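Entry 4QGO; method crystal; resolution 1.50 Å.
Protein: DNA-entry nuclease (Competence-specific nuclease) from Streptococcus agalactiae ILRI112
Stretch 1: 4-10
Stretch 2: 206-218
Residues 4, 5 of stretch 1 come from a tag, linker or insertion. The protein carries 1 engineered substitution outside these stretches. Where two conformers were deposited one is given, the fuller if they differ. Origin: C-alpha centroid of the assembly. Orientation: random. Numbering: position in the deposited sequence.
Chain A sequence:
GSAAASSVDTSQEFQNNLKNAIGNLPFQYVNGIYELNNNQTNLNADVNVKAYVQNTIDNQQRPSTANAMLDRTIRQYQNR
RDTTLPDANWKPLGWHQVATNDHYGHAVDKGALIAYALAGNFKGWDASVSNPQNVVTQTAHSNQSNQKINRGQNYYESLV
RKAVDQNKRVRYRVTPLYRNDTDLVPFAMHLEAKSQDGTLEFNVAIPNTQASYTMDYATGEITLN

Stretch 1 4-10: AASSVDT
Stretch 2 (206-218) IPNTQASYTMDYA

This is a small, long-range contact, burying 415 Å² summed over both sides, in which a loop near the N-terminus is fastened by one direct hydrogen bond, bridging waters and close packing to a segment about 200 residues later.

Register is set by CA pairs: Ser7 CA lies 5.4 Å from Thr214 CA, and Asp9 CA 6.0 Å from Pro207 CA. Thus, as stretch 1 advances, its partners fall earlier in stretch 2.

Tag residue Ala4 precedes a short 3-10 segment formed by Ala5, also from the tag, and Ser6 (phi/psi -61/-28 and -63/-20); Ser7 follows at -108/23. Ala4 O accepts from Ser7 N (3.0 Å) and Ser7 OG (2.9 Å). With its proton committed there and chi1 at p (63°), Ser7 OG is free to accept from Met215 N at 3.0 Å, N-H...O angle 151°. Met215 belongs to an extended strand (Thr214 -118/154, Met215 -125/140), and the same oxygen sits 3.0 Å from Thr214 CB.

Tyr217 (chi1 m, chi2 -67°) directs its CA-to-CB bond toward stretch 1. Ser6 O lies at its ring edge, 3.5 Å from Tyr217 CE2, while Ser7 CB is 3.3 Å from Tyr217 OH, which donates to Asn208 O at 2.8 Å. Water 1 joins Ser6 OG (2.8 Å) to Met215 O and Tyr217 N (3.0 Å each).

Stretch 2 makes a type I turn from Gln210 to Tyr213, closed by a weak bond from Tyr213 N to Gln210 O (3.3 Å). Water 2 links Ser7 O (2.9 Å) with Gln210 N (2.9 Å) and Tyr213 O (2.8 Å); water 3 lies 3.0 Å from Ser7 O and 2.8 Å from Gln210 O.

Beyond, Val8 (-109/119) turns its CB away, whereas Asp9 (-64/-24, chi1 p) directs its CA-to-CB bond toward stretch 2: Asp9 CB packs 3.7 Å from Pro207 CB and 3.6 Å from Thr209 OG1. Thr209, chi1 p, places CG2 3.4 Å from Ser7 O.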

# COMPACT_ATOMS: atom_id res chain seq x y z
N ALA A 4 14.61 -0.28 -16.29
CA ALA A 4 13.26 -0.00 -16.75
C ALA A 4 12.33 -1.18 -16.46
O ALA A 4 11.20 -0.98 -16.01
CB ALA A 4 13.26 0.31 -18.24
N ALA A 5 12.81 -2.39 -16.70
CA ALA A 5 11.99 -3.59 -16.57
C ALA A 5 11.48 -3.80 -15.16
O ALA A 5 10.41 -4.39 -14.96
CB ALA A 5 12.76 -4.83 -17.03
N SER A 6 12.22 -3.31 -14.17
CA SER A 6 11.80 -3.47 -12.78
C SER A 6 10.48 -2.76 -12.48
O SER A 6 9.81 -3.07 -11.50
CB SER A 6 12.89 -3.00 -11.81
OG SER A 6 13.19 -1.63 -12.00
N SER A 7 10.11 -1.79 -13.32
CA SER A 7 8.85 -1.06 -13.12
C SER A 7 7.80 -1.45 -14.16
O SER A 7 6.88 -0.68 -14.43
CB SER A 7 9.07 0.45 -13.14
OG SER A 7 9.57 0.87 -14.40
N VAL A 8 7.96 -2.63 -14.74
CA VAL A 8 6.91 -3.23 -15.55
C VAL A 8 6.40 -4.40 -14.71
O VAL A 8 7.16 -5.31 -14.37
CB VAL A 8 7.44 -3.73 -16.91
CG1 VAL A 8 6.36 -4.51 -17.66
CG2 VAL A 8 7.94 -2.55 -17.74
N ASP A 9 5.12 -4.34 -14.37
CA ASP A 9 4.58 -5.20 -13.31
C ASP A 9 4.63 -6.70 -13.59
O ASP A 9 4.67 -7.51 -12.66
CB ASP A 9 3.18 -4.74 -12.88
CG ASP A 9 2.15 -4.83 -13.98
OD1 ASP A 9 2.49 -4.98 -15.17
OD2 ASP A 9 0.95 -4.70 -13.64
N THR A 10 4.67 -7.06 -14.87
CA THR A 10 4.63 -8.46 -15.28
C THR A 10 6.01 -9.02 -15.59
O THR A 10 6.15 -10.22 -15.89
CB THR A 10 3.72 -8.65 -16.51
OG1 THR A 10 4.14 -7.75 -17.54
CG2 THR A 10 2.27 -8.39 -16.17
N ILE A 206 0.71 -4.83 -4.37
CA ILE A 206 0.23 -3.91 -5.39
C ILE A 206 1.45 -3.29 -6.06
O ILE A 206 2.17 -2.51 -5.44
CB ILE A 206 -0.57 -2.75 -4.77
CG1 ILE A 206 -1.61 -3.25 -3.75
CG2 ILE A 206 -1.20 -1.89 -5.87
CD1 ILE A 206 -2.68 -4.10 -4.33
N PRO A 207 1.71 -3.64 -7.33
CA PRO A 207 2.91 -3.08 -7.96
C PRO A 207 2.85 -1.55 -8.01
O PRO A 207 1.81 -0.96 -8.33
CB PRO A 207 2.87 -3.68 -9.38
CG PRO A 207 2.07 -4.98 -9.21
CD PRO A 207 1.00 -4.59 -8.22
N ASN A 208 3.97 -0.91 -7.68
CA ASN A 208 4.07 0.54 -7.74
C ASN A 208 4.46 0.96 -9.15
O ASN A 208 5.57 1.46 -9.39
CB ASN A 208 5.06 1.07 -6.71
CG ASN A 208 4.81 2.53 -6.39
OD1 ASN A 208 3.77 3.09 -6.75
ND2 ASN A 208 5.77 3.15 -5.69
N THR A 209 3.53 0.72 -10.06
CA THR A 209 3.77 0.85 -11.49
C THR A 209 2.61 1.56 -12.16
O THR A 209 1.52 1.70 -11.60
CB THR A 209 3.96 -0.54 -12.15
OG1 THR A 209 2.78 -1.34 -11.94
CG2 THR A 209 5.17 -1.26 -11.57
N GLN A 210 2.83 1.99 -13.40
CA GLN A 210 1.79 2.62 -14.20
C GLN A 210 2.11 2.25 -15.65
O GLN A 210 3.27 2.25 -16.05
CB GLN A 210 1.83 4.14 -13.99
CG GLN A 210 0.64 4.93 -14.57
CD GLN A 210 0.22 6.10 -13.69
OE1 GLN A 210 0.21 6.01 -12.46
NE2 GLN A 210 -0.11 7.22 -14.32
N ALA A 211 1.08 1.91 -16.44
CA ALA A 211 1.32 1.31 -17.75
C ALA A 211 2.06 2.24 -18.72
O ALA A 211 2.78 1.78 -19.60
CB ALA A 211 0.01 0.85 -18.37
N SER A 212 1.90 3.54 -18.54
CA SER A 212 2.39 4.51 -19.52
C SER A 212 3.79 5.02 -19.25
O SER A 212 4.28 5.88 -19.97
CB SER A 212 1.43 5.71 -19.60
OG SER A 212 1.59 6.55 -18.47
N TYR A 213 4.45 4.51 -18.22
CA TYR A 213 5.80 4.97 -17.93
C TYR A 213 6.60 3.96 -17.14
O TYR A 213 6.05 2.98 -16.63
CB TYR A 213 5.78 6.33 -17.22
CG TYR A 213 5.20 6.39 -15.80
CD1 TYR A 213 5.88 5.84 -14.70
CD2 TYR A 213 4.02 7.08 -15.55
CE1 TYR A 213 5.37 5.94 -13.42
CE2 TYR A 213 3.50 7.19 -14.26
CZ TYR A 213 4.19 6.63 -13.20
OH TYR A 213 3.69 6.74 -11.93
N THR A 214 7.90 4.20 -17.04
CA THR A 214 8.74 3.44 -16.12
C THR A 214 9.34 4.36 -15.08
O THR A 214 9.50 5.55 -15.30
CB THR A 214 9.84 2.64 -16.86
OG1 THR A 214 10.63 3.53 -17.65
CG2 THR A 214 9.21 1.58 -17.75
N MET A 215 9.66 3.80 -13.93
CA MET A 215 10.27 4.55 -12.84
C MET A 215 11.57 3.90 -12.38
O MET A 215 11.65 2.68 -12.29
CB MET A 215 9.32 4.65 -11.65
CG MET A 215 9.89 5.49 -10.51
SD MET A 215 8.87 5.50 -9.03
CE MET A 215 7.57 6.64 -9.49
N ASP A 216 12.57 4.72 -12.09
CA ASP A 216 13.78 4.27 -11.41
C ASP A 216 13.49 4.39 -9.92
O ASP A 216 13.37 5.50 -9.39
CB ASP A 216 14.95 5.19 -11.79
CG ASP A 216 16.28 4.72 -11.21
OD1 ASP A 216 16.27 3.88 -10.29
OD2 ASP A 216 17.33 5.21 -11.67
N TYR A 217 13.35 3.25 -9.24
CA TYR A 217 12.96 3.26 -7.83
C TYR A 217 14.07 3.79 -6.94
O TYR A 217 13.81 4.17 -5.79
CB TYR A 217 12.51 1.87 -7.36
CG TYR A 217 11.27 1.39 -8.08
CD1 TYR A 217 10.04 2.02 -7.89
CD2 TYR A 217 11.32 0.31 -8.95
CE1 TYR A 217 8.91 1.60 -8.56
CE2 TYR A 217 10.20 -0.13 -9.62
CZ TYR A 217 9.00 0.53 -9.43
OH TYR A 217 7.89 0.07 -10.11
N ALA A 218 15.30 3.83 -7.45
CA ALA A 218 16.38 4.41 -6.66
C ALA A 218 16.11 5.88 -6.37
O ALA A 218 16.29 6.33 -5.24
CB ALA A 218 17.72 4.24 -7.39
O HOH W 1 13.80 0.93 -11.03
O HOH W 2 5.66 1.96 -14.00
O HOH W 3 5.00 0.07 -16.63